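Local atomic coordinates of acyl-CoA dehydrogenase (Mycobacterium thermoresistibile, PDB entry 3PFD), a protein that probably catalyses the flavin-dependent oxidation of saturated acyl-CoA thioesters to 2,3-dehydroacyl-CoA, passing the electrons on to an acceptor. Residues Glu35-Pro40 with Leu56-Ser61; Ile67-Glu72 with Pro125-Gly130; Leu111-Ser116 with Ala248-Asp253; Val264-Gly269 with Glu343-Ala348. All coordinates share one frame; numbering follows the deposited sequence.

In the fold
All four contacts join parts of a largely helical chain by van der Waals packing, mostly apolar, without hydrogen bonds from one segment to the other. Interactions 1 and 2 lie in the N-terminal domain and touch through Asn60 and Gly130. Interaction 2 is buried, whereas interaction 1 runs from the buried Ile38-Leu59 pair to the exposed Glu37. Interaction 3 ties helix 95-114 to helix 244-253, joining the N-terminal to the C-terminal domain; it is partly buried and brings in a charged arginine. It meets interaction 2 where Ile112 packs on His68 and Pro70. Interaction 4, about 31 Å from interactions 2 and 3 between centres, is buried within the C-terminal helical domain.

Interaction 1: Glu35-Pro40 with Leu56-Ser61; sequences EKEIAP and LAALNS
Ile38 sends its CG1 branch anti to its own carbonyl carbon (chi1 -60°) and continues almost fully extended, which carries CD1 across to Leu59. Leu59 has a similar first torsion (-68°), and although its CB does not face helix 24-47 directly, its CD2 methyl comes within 4.1 Å of Ile38 CD1. The two side chains cross at about a right angle, so that they meet through these terminal methyls. Nearer the surface, Glu37 meets Ala58 through its CB methylene, which lies 3.7 Å from Ala58 CB. The CA atoms of Glu37 and Ala58 are the nearest across the contact, 6.5 Å apart, and the alanine presents only a methyl there. Val90 of helix 80-91 touches both Ile38 and Leu59, while Leu33, one turn earlier on helix 24-47, packs on Ile38, Ala58 and Leu59. Across this junction of two helices in the N-terminal domain, cohesion therefore rests on dispersion and on the burial of Ile38 and Leu59, with the acidic Glu37 contributing its CB methylene at the exposed border.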
loop_
_atom_site.group_PDB
_atom_site.type_symbol
_atom_site.label_atom_id
_atom_site.label_comp_id
_atom_site.label_asym_id
_atom_site.label_seq_id
_atom_site.Cartn_x
_atom_site.Cartn_y
_atom_site.Cartn_z
ATOM N N GLU C 35 21.664 -22.508 11.695
ATOM C CA GLU C 35 20.652 -23.563 11.595
ATOM C C GLU C 35 20.909 -24.717 12.582
ATOM O O GLU C 35 19.974 -25.289 13.136
ATOM C CB GLU C 35 20.506 -24.059 10.152
ATOM C CG GLU C 35 19.543 -23.172 9.328
ATOM C CD GLU C 35 19.449 -23.558 7.867
ATOM O OE1 GLU C 35 20.161 -24.490 7.439
ATOM O OE2 GLU C 35 18.659 -22.923 7.127
ATOM N N LYS C 36 22.179 -25.026 12.812
ATOM C CA LYS C 36 22.560 -26.132 13.680
ATOM C C LYS C 36 22.568 -25.729 15.155
ATOM O O LYS C 36 22.018 -26.441 15.985
ATOM C CB LYS C 36 23.936 -26.708 13.281
ATOM C CG LYS C 36 23.982 -27.410 11.917
ATOM C CD LYS C 36 25.444 -27.739 11.521
ATOM C CE LYS C 36 25.548 -28.542 10.217
ATOM N NZ LYS C 36 26.950 -28.587 9.699
ATOM N N GLU C 37 23.191 -24.593 15.462
ATOM C CA GLU C 37 23.498 -24.210 16.851
ATOM C C GLU C 37 22.582 -23.146 17.465
ATOM O O GLU C 37 22.544 -22.993 18.693
ATOM C CB GLU C 37 24.951 -23.730 16.971
ATOM C CG GLU C 37 26.015 -24.706 16.459
ATOM C CD GLU C 37 26.173 -25.975 17.310
ATOM O OE1 GLU C 37 25.709 -26.010 18.483
ATOM O OE2 GLU C 37 26.779 -26.946 16.789
ATOM N N ILE C 38 21.849 -22.406 16.635
ATOM C CA ILE C 38 21.029 -21.306 17.146
ATOM C C ILE C 38 19.513 -21.572 17.008
ATOM O O ILE C 38 18.761 -21.373 17.960
ATOM C CB ILE C 38 21.400 -19.969 16.435
ATOM C CG1 ILE C 38 22.885 -19.620 16.680
ATOM C CG2 ILE C 38 20.475 -18.813 16.886
ATOM C CD1 ILE C 38 23.344 -18.385 15.870
ATOM N N ALA C 39 19.078 -21.985 15.817
ATOM C CA ALA C 39 17.667 -22.269 15.533
ATOM C C ALA C 39 16.942 -23.194 16.527
ATOM O O ALA C 39 15.767 -22.936 16.818
ATOM C CB ALA C 39 17.461 -22.791 14.059
ATOM N N PRO C 40 17.602 -24.279 17.020
ATOM C CA PRO C 40 16.833 -25.150 17.946
ATOM C C PRO C 40 16.370 -24.479 19.253
ATOM O O PRO C 40 15.397 -24.932 19.855
ATOM C CB PRO C 40 17.797 -26.329 18.228
ATOM C CG PRO C 40 18.716 -26.379 16.996
ATOM C CD PRO C 40 18.890 -24.896 16.625
ATOM N N LEU C 56 25.166 -17.411 21.951
ATOM C CA LEU C 56 26.366 -16.685 22.360
ATOM C C LEU C 56 27.618 -17.584 22.372
ATOM O O LEU C 56 28.654 -17.211 21.816
ATOM C CB LEU C 56 26.177 -16.021 23.728
ATOM C CG LEU C 56 27.369 -15.193 24.258
ATOM C CD1 LEU C 56 27.667 -13.920 23.411
ATOM C CD2 LEU C 56 27.184 -14.827 25.735
ATOM N N ALA C 57 27.505 -18.763 22.990
ATOM C CA ALA C 57 28.606 -19.724 23.024
ATOM C C ALA C 57 29.079 -20.121 21.619
ATOM O O ALA C 57 30.279 -20.138 21.349
ATOM C CB ALA C 57 28.234 -20.966 23.856
ATOM N N ALA C 58 28.129 -20.395 20.727
ATOM C CA ALA C 58 28.442 -20.809 19.365
ATOM C C ALA C 58 29.074 -19.663 18.567
ATOM O O ALA C 58 30.060 -19.860 17.856
ATOM C CB ALA C 58 27.189 -21.320 18.680
ATOM N N LEU C 59 28.513 -18.464 18.708
ATOM C CA LEU C 59 29.034 -17.302 17.998
ATOM C C LEU C 59 30.441 -16.952 18.494
ATOM O O LEU C 59 31.334 -16.760 17.679
ATOM C CB LEU C 59 28.057 -16.107 18.070
ATOM C CG LEU C 59 26.713 -16.244 17.311
ATOM C CD1 LEU C 59 25.688 -15.183 17.743
ATOM C CD2 LEU C 59 26.866 -16.211 15.775
ATOM N N ASN C 60 30.627 -16.912 19.821
ATOM C CA ASN C 60 31.913 -16.602 20.455
ATOM C C ASN C 60 33.010 -17.590 20.052
ATOM O O ASN C 60 34.129 -17.181 19.708
ATOM C CB ASN C 60 31.793 -16.603 22.001
ATOM C CG ASN C 60 31.183 -15.322 22.565
ATOM O OD1 ASN C 60 31.119 -14.283 21.900
ATOM N ND2 ASN C 60 30.739 -15.395 23.810
ATOM N N SER C 61 32.699 -18.884 20.104
ATOM C CA SER C 61 33.715 -19.904 19.854
ATOM C C SER C 61 34.019 -20.139 18.365
ATOM O O SER C 61 35.108 -20.578 18.024
ATOM C CB SER C 61 33.400 -21.209 20.595
ATOM O OG SER C 61 32.346 -21.924 19.979
#

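Interaction 2: Ile67-Glu72 with Pro125-Gly130; sequences IHVPEE and PAVASG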
loop_
_atom_site.group_PDB
_atom_site.type_symbol
_atom_site.label_atom_id
_atom_site.label_comp_id
_atom_site.label_asym_id
_atom_site.label_seq_id
_atom_site.Cartn_x
_atom_site.Cartn_y
_atom_site.Cartn_z
ATOM N N ILE C 67 32.761 -9.590 14.150
ATOM C CA ILE C 67 33.759 -9.707 13.075
ATOM C C ILE C 67 34.259 -8.373 12.519
ATOM O O ILE C 67 35.249 -8.345 11.801
ATOM C CB ILE C 67 33.303 -10.629 11.921
ATOM C CG1 ILE C 67 32.187 -9.973 11.101
ATOM C CG2 ILE C 67 32.904 -12.012 12.469
ATOM C CD1 ILE C 67 31.633 -10.859 10.010
ATOM N N HIS C 68 33.582 -7.287 12.876
ATOM C CA HIS C 68 33.913 -5.942 12.387
ATOM C C HIS C 68 35.152 -5.339 13.078
ATOM O O HIS C 68 35.777 -4.419 12.538
ATOM C CB HIS C 68 32.723 -5.005 12.614
ATOM C CG HIS C 68 32.413 -4.810 14.065
ATOM N ND1 HIS C 68 31.752 -5.761 14.811
ATOM C CD2 HIS C 68 32.749 -3.817 14.928
ATOM C CE1 HIS C 68 31.664 -5.348 16.065
ATOM N NE2 HIS C 68 32.262 -4.170 16.162
ATOM N N VAL C 69 35.480 -5.821 14.281
ATOM C CA VAL C 69 36.608 -5.260 15.040
ATOM C C VAL C 69 37.881 -5.350 14.184
ATOM O O VAL C 69 38.210 -6.428 13.685
ATOM C CB VAL C 69 36.829 -5.979 16.410
ATOM C CG1 VAL C 69 37.951 -5.293 17.183
ATOM C CG2 VAL C 69 35.539 -5.983 17.253
ATOM N N PRO C 70 38.578 -4.215 13.990
ATOM C CA PRO C 70 39.785 -4.201 13.163
ATOM C C PRO C 70 40.833 -5.224 13.610
ATOM O O PRO C 70 40.901 -5.570 14.797
ATOM C CB PRO C 70 40.311 -2.774 13.334
ATOM C CG PRO C 70 39.083 -1.968 13.599
ATOM C CD PRO C 70 38.270 -2.872 14.510
ATOM N N GLU C 71 41.617 -5.708 12.652
ATOM C CA GLU C 71 42.610 -6.751 12.911
ATOM C C GLU C 71 43.708 -6.272 13.874
ATOM O O GLU C 71 44.264 -7.068 14.619
ATOM C CB GLU C 71 43.182 -7.312 11.607
ATOM N N GLU C 72 43.959 -4.966 13.903
ATOM C CA GLU C 72 44.927 -4.396 14.846
ATOM C C GLU C 72 44.600 -4.720 16.315
ATOM O O GLU C 72 45.487 -4.688 17.166
ATOM C CB GLU C 72 45.087 -2.884 14.631
ATOM N N PRO C 125 39.967 -5.690 22.205
ATOM C CA PRO C 125 40.458 -7.078 22.199
ATOM C C PRO C 125 39.506 -8.088 22.872
ATOM O O PRO C 125 39.311 -9.184 22.356
ATOM C CB PRO C 125 41.792 -6.981 22.949
ATOM C CG PRO C 125 42.255 -5.596 22.688
ATOM C CD PRO C 125 41.000 -4.756 22.697
ATOM N N ALA C 126 38.919 -7.714 24.004
ATOM C CA ALA C 126 37.949 -8.573 24.672
ATOM C C ALA C 126 36.671 -8.755 23.831
ATOM O O ALA C 126 36.103 -9.843 23.799
ATOM C CB ALA C 126 37.624 -8.030 26.066
ATOM N N VAL C 127 36.232 -7.698 23.143
ATOM C CA VAL C 127 35.080 -7.808 22.234
ATOM C C VAL C 127 35.466 -8.651 21.019
ATOM O O VAL C 127 34.709 -9.499 20.585
ATOM C CB VAL C 127 34.541 -6.422 21.781
ATOM C CG1 VAL C 127 33.239 -6.578 20.980
ATOM C CG2 VAL C 127 34.307 -5.526 22.978
ATOM N N ALA C 128 36.655 -8.406 20.476
ATOM C CA ALA C 128 37.159 -9.178 19.349
ATOM C C ALA C 128 37.220 -10.661 19.670
ATOM O O ALA C 128 36.937 -11.473 18.798
ATOM C CB ALA C 128 38.546 -8.688 18.937
ATOM N N SER C 129 37.597 -11.001 20.910
ATOM C CA SER C 129 37.814 -12.402 21.297
ATOM C C SER C 129 36.560 -13.169 21.694
ATOM O O SER C 129 36.623 -14.386 21.845
ATOM C CB SER C 129 38.859 -12.521 22.419
ATOM O OG SER C 129 38.318 -12.165 23.685
ATOM N N GLY C 130 35.438 -12.468 21.860
ATOM C CA GLY C 130 34.205 -13.081 22.384
ATOM C C GLY C 130 34.138 -13.113 23.909
ATOM O O GLY C 130 33.156 -13.591 24.482
#
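Val69 packs against Val127 and Ala128 where the loop between helices 53-61 and 80-91 in the N-terminal helical domain passes the last turn of helix 117-129, a helix that closes in a Schellman motif at Gly130. The contact between the segments is apolar. Val69 points its CB toward the helix and lays both methyls against Ala128: CG1 lies 3.9 Å from Ala128 CB, while CG2 approaches the backbone, 4.2 Å from Ala128 N. With CG1 anti to the backbone N (chi1 -176°), CG2 lies anti to the carbonyl carbon, beside the backbone N, and also faces Val127 CG1 at a looser 4.4 Å. Val69 and Val127 are both buried, and Thr108 of helix 95-114 and Ala66 extend the packing around Val127.

The polar bonds lie within or behind each partner. The backbone of Val69 is hydrogen-bonded to Gly77, and His68 NE2 to Thr108 OG1, which ties the loop to helix 95-114. On the helix, Ser129 N donates to Pro125 O, and the positive phi of Gly130 (85°) turns the chain out of the helix, its N making a weak bond to Val127 O. Within the loop, the CG2 methyl of Val69 also covers one face of the His68 imidazole, 3.9 Å above the ring plane and displaced toward the rim.

Interaction 3: Leu111-Ser116 with Ala248-Asp253; sequences LILRGS and ALATLD
The end of helix 95-114 meets helix 244-253 at a moderate backbone separation, with the CA atoms of Leu113 and Thr251 7.8 Å apart, so the span is bridged by side chains from the first helix. Leu113 reaches straight for the other backbone. Its CG is anti to the carbonyl carbon (chi1 -73°) and the chain then extends, placing CD1 3.9 Å from Ala250 O and 4.2 Å from Thr251 N. The same methyl lies 4.3 Å from Ala250 CB, and thus rests against the peptide between Ala250 and Thr251 as well as the alanine side chain. Arg114 comes from the next position. It starts with a similar first torsion but bends at chi2 (-73°), which swings its long chain toward Ala250 and leaves NH2 3.7 Å from Ala250 CB. The methyl group meets the guanidinium obliquely.

Buried Thr251 adds its flank to the interface and packs on Leu106 and Met109, farther back along helix 95-114. Its OG1 turns to its own helix and is hydrogen-bonded to Thr247 O. The side chain of Thr251 is about 10 Å from the bound reduced flavin adenine dinucleotide, and His254, just past helix 244-253, touches Leu113. Between these two segments the junction of the N-terminal and C-terminal domains rests on shape and van der Waals contact: the charged end of the exposed Arg114 meets a methyl that is not a charge partner, so this contact is not directional.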
loop_
_atom_site.group_PDB
_atom_site.type_symbol
_atom_site.label_atom_id
_atom_site.label_comp_id
_atom_site.label_asym_id
_atom_site.label_seq_id
_atom_site.Cartn_x
_atom_site.Cartn_y
_atom_site.Cartn_z
ATOM N N LEU C 111 33.625 4.194 19.441
ATOM C CA LEU C 111 34.980 4.027 19.950
ATOM C C LEU C 111 35.954 3.791 18.815
ATOM O O LEU C 111 37.032 4.388 18.788
ATOM C CB LEU C 111 35.044 2.870 20.973
ATOM C CG LEU C 111 36.429 2.481 21.514
ATOM C CD1 LEU C 111 37.082 3.598 22.322
ATOM C CD2 LEU C 111 36.322 1.226 22.347
ATOM N N ILE C 112 35.559 2.938 17.869
ATOM C CA ILE C 112 36.393 2.621 16.716
ATOM C C ILE C 112 36.616 3.872 15.855
ATOM O O ILE C 112 37.728 4.114 15.388
ATOM C CB ILE C 112 35.796 1.456 15.865
ATOM C CG1 ILE C 112 35.969 0.112 16.587
ATOM C CG2 ILE C 112 36.448 1.393 14.489
ATOM C CD1 ILE C 112 34.907 -0.944 16.238
ATOM N N LEU C 113 35.563 4.662 15.673
ATOM C CA LEU C 113 35.610 5.845 14.808
ATOM C C LEU C 113 36.405 7.030 15.400
ATOM O O LEU C 113 37.090 7.739 14.669
ATOM C CB LEU C 113 34.187 6.296 14.433
ATOM C CG LEU C 113 33.371 5.457 13.425
ATOM C CD1 LEU C 113 31.882 5.846 13.415
ATOM C CD2 LEU C 113 33.948 5.534 12.017
ATOM N N ARG C 114 36.311 7.230 16.716
ATOM C CA ARG C 114 36.752 8.479 17.324
ATOM C C ARG C 114 37.615 8.282 18.575
ATOM O O ARG C 114 38.138 9.257 19.110
ATOM C CB ARG C 114 35.546 9.395 17.642
ATOM C CG ARG C 114 34.617 9.764 16.454
ATOM C CD ARG C 114 35.216 10.784 15.440
ATOM N NE ARG C 114 34.158 11.338 14.578
ATOM C CZ ARG C 114 33.842 10.906 13.351
ATOM N NH1 ARG C 114 34.513 9.919 12.766
ATOM N NH2 ARG C 114 32.847 11.477 12.697
ATOM N N GLY C 115 37.752 7.040 19.042
ATOM C CA GLY C 115 38.515 6.749 20.259
ATOM C C GLY C 115 40.027 6.738 20.048
ATOM O O GLY C 115 40.508 6.544 18.926
ATOM N N SER C 116 40.769 6.966 21.127
ATOM C CA SER C 116 42.229 6.960 21.093
ATOM C C SER C 116 42.726 5.527 21.081
ATOM O O SER C 116 42.033 4.623 21.548
ATOM C CB SER C 116 42.793 7.655 22.330
ATOM O OG SER C 116 42.473 6.920 23.494
ATOM N N ALA C 248 27.688 9.879 18.162
ATOM C CA ALA C 248 26.425 9.127 18.135
ATOM C C ALA C 248 25.803 9.127 16.739
ATOM O O ALA C 248 25.396 8.080 16.243
ATOM C CB ALA C 248 25.433 9.682 19.168
ATOM N N LEU C 249 25.760 10.295 16.098
ATOM C CA LEU C 249 25.201 10.416 14.752
ATOM C C LEU C 249 26.026 9.645 13.721
ATOM O O LEU C 249 25.477 8.969 12.857
ATOM C CB LEU C 249 25.098 11.879 14.335
ATOM C CG LEU C 249 24.183 12.822 15.125
ATOM C CD1 LEU C 249 24.171 14.205 14.438
ATOM C CD2 LEU C 249 22.751 12.234 15.270
ATOM N N ALA C 250 27.348 9.761 13.815
ATOM C CA ALA C 250 28.251 9.034 12.923
ATOM C C ALA C 250 28.161 7.511 13.125
ATOM O O ALA C 250 28.256 6.759 12.163
ATOM C CB ALA C 250 29.701 9.536 13.101
ATOM N N THR C 251 27.977 7.069 14.373
ATOM C CA THR C 251 27.793 5.653 14.702
ATOM C C THR C 251 26.608 5.081 13.922
ATOM O O THR C 251 26.743 4.069 13.234
ATOM C CB THR C 251 27.573 5.452 16.223
ATOM O OG1 THR C 251 28.751 5.848 16.929
ATOM C CG2 THR C 251 27.242 3.987 16.582
ATOM N N LEU C 252 25.462 5.761 14.011
ATOM C CA LEU C 252 24.224 5.332 13.323
ATOM C C LEU C 252 24.391 5.222 11.804
ATOM O O LEU C 252 23.851 4.303 11.187
ATOM C CB LEU C 252 23.063 6.257 13.690
ATOM C CG LEU C 252 22.583 6.220 15.151
ATOM C CD1 LEU C 252 21.623 7.378 15.407
ATOM C CD2 LEU C 252 21.922 4.869 15.500
ATOM N N ASP C 253 25.152 6.141 11.207
ATOM C CA ASP C 253 25.508 6.059 9.785
ATOM C C ASP C 253 26.131 4.712 9.447
ATOM O O ASP C 253 25.837 4.114 8.385
ATOM C CB ASP C 253 26.532 7.135 9.404
ATOM C CG ASP C 253 25.897 8.487 9.095
ATOM O OD1 ASP C 253 24.663 8.541 8.871
ATOM O OD2 ASP C 253 26.657 9.494 9.078
#

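Interaction 4: Val264-Gly269 with Glu343-Ala348; sequences VGIAQG and EVTTDA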
loop_
_atom_site.group_PDB
_atom_site.type_symbol
_atom_site.label_atom_id
_atom_site.label_comp_id
_atom_site.label_asym_id
_atom_site.label_seq_id
_atom_site.Cartn_x
_atom_site.Cartn_y
_atom_site.Cartn_z
ATOM N N VAL C 264 16.086 -7.841 6.879
ATOM C CA VAL C 264 16.155 -8.687 5.667
ATOM C C VAL C 264 16.162 -10.165 6.110
ATOM O O VAL C 264 15.410 -10.977 5.581
ATOM C CB VAL C 264 17.397 -8.337 4.763
ATOM C CG1 VAL C 264 17.645 -9.418 3.660
ATOM C CG2 VAL C 264 17.238 -6.966 4.073
ATOM N N GLY C 265 17.012 -10.497 7.096
ATOM C CA GLY C 265 17.116 -11.877 7.616
ATOM C C GLY C 265 15.798 -12.410 8.161
ATOM O O GLY C 265 15.343 -13.502 7.765
ATOM N N ILE C 266 15.152 -11.640 9.029
ATOM C CA ILE C 266 13.848 -12.059 9.567
ATOM C C ILE C 266 12.890 -12.360 8.424
ATOM O O ILE C 266 12.263 -13.425 8.393
ATOM C CB ILE C 266 13.193 -10.983 10.465
ATOM C CG1 ILE C 266 14.098 -10.619 11.650
ATOM C CG2 ILE C 266 11.824 -11.475 10.972
ATOM C CD1 ILE C 266 13.692 -9.294 12.310
ATOM N N ALA C 267 12.769 -11.413 7.486
ATOM C CA ALA C 267 11.847 -11.555 6.373
ATOM C C ALA C 267 12.149 -12.824 5.543
ATOM O O ALA C 267 11.231 -13.544 5.127
ATOM C CB ALA C 267 11.930 -10.311 5.493
ATOM N N GLN C 268 13.436 -13.070 5.305
ATOM C CA GLN C 268 13.915 -14.223 4.537
ATOM C C GLN C 268 13.477 -15.532 5.200
ATOM O O GLN C 268 12.980 -16.449 4.520
ATOM C CB GLN C 268 15.451 -14.207 4.401
ATOM C CG GLN C 268 15.978 -15.389 3.551
ATOM C CD GLN C 268 15.548 -15.264 2.074
ATOM O OE1 GLN C 268 15.781 -14.242 1.459
ATOM N NE2 GLN C 268 14.949 -16.313 1.518
ATOM N N GLY C 269 13.629 -15.592 6.526
ATOM C CA GLY C 269 13.271 -16.762 7.297
ATOM C C GLY C 269 11.769 -16.982 7.272
ATOM O O GLY C 269 11.313 -18.136 7.168
ATOM N N GLU C 343 5.710 -6.150 6.555
ATOM C CA GLU C 343 4.768 -6.646 5.564
ATOM C C GLU C 343 4.965 -8.153 5.297
ATOM O O GLU C 343 4.008 -8.898 5.276
ATOM C CB GLU C 343 4.856 -5.813 4.249
ATOM C CG GLU C 343 4.125 -6.453 3.033
ATOM C CD GLU C 343 4.300 -5.646 1.726
ATOM O OE1 GLU C 343 3.788 -6.083 0.667
ATOM O OE2 GLU C 343 4.971 -4.591 1.747
ATOM N N VAL C 344 6.202 -8.584 5.102
ATOM C CA VAL C 344 6.501 -9.988 4.785
ATOM C C VAL C 344 6.088 -10.943 5.899
ATOM O O VAL C 344 5.445 -11.977 5.628
ATOM C CB VAL C 344 8.014 -10.200 4.424
ATOM C CG1 VAL C 344 8.390 -11.671 4.458
ATOM C CG2 VAL C 344 8.319 -9.610 3.030
ATOM N N THR C 345 6.423 -10.592 7.142
ATOM C CA THR C 345 6.100 -11.443 8.302
ATOM C C THR C 345 4.602 -11.484 8.601
ATOM O O THR C 345 4.102 -12.526 8.998
ATOM C CB THR C 345 6.861 -11.040 9.580
ATOM O OG1 THR C 345 6.530 -9.706 9.941
ATOM C CG2 THR C 345 8.391 -11.171 9.388
ATOM N N THR C 346 3.907 -10.357 8.408
ATOM C CA THR C 346 2.427 -10.307 8.483
ATOM C C THR C 346 1.791 -11.279 7.476
ATOM O O THR C 346 0.856 -12.005 7.815
ATOM C CB THR C 346 1.882 -8.866 8.264
ATOM O OG1 THR C 346 2.451 -8.017 9.263
ATOM C CG2 THR C 346 0.373 -8.805 8.430
ATOM N N ASP C 347 2.322 -11.263 6.253
ATOM C CA ASP C 347 1.944 -12.186 5.173
ATOM C C ASP C 347 2.238 -13.661 5.481
ATOM O O ASP C 347 1.409 -14.535 5.207
ATOM C CB ASP C 347 2.683 -11.805 3.878
ATOM C CG ASP C 347 2.082 -10.597 3.182
ATOM O OD1 ASP C 347 0.974 -10.100 3.585
ATOM O OD2 ASP C 347 2.750 -10.128 2.230
ATOM N N ALA C 348 3.414 -13.935 6.036
ATOM C CA ALA C 348 3.802 -15.310 6.340
ATOM C C ALA C 348 2.910 -15.942 7.404
ATOM O O ALA C 348 2.523 -17.111 7.286
ATOM C CB ALA C 348 5.296 -15.381 6.743
#
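Two long helices of the C-terminal helical domain, 256-280 and 326-352, pack side by side here, and their backbones come close: the CA atoms of Ala267 and Val344 are 5.8 Å apart. Ala267 suits this close approach, offering only a methyl where the helices meet. Val344 fits against it with one branch, CG1, which lies 3.9 Å from Ala267 CB and 3.5 Å from Ala267 O. That branch sits anti to the valine backbone N (chi1 165°), which points it at Ala267, where it touches both CB and the carbonyl oxygen.

The second point of contact pairs branch methyls. Ile266 CG2 meets Thr345 CG2 at 3.8 Å, the two side chains approaching at a slant. In Thr345, chi1 of 61° leaves CG2 anti to the carbonyl carbon and facing Ile266. The threonine OG1 is hydrogen-bonded to Ala341 O of its own helix, so this buried hydroxyl is satisfied locally while the methyl serves the interface.

All four touching residues are buried. Helix 292-321 adds Ile305 against Ala267, and helix 363-373 contributes Thr373 against Ile266 as well as Met367 and Ala370 against Thr345. On helix 326-352, Thr346 O is hydrogen-bonded to Lys371 NZ of a second subunit. Such close apolar packing between long helices is typical of the C-terminal helical bundle of acyl-CoA dehydrogenases, through which the subunits of the tetramer also meet.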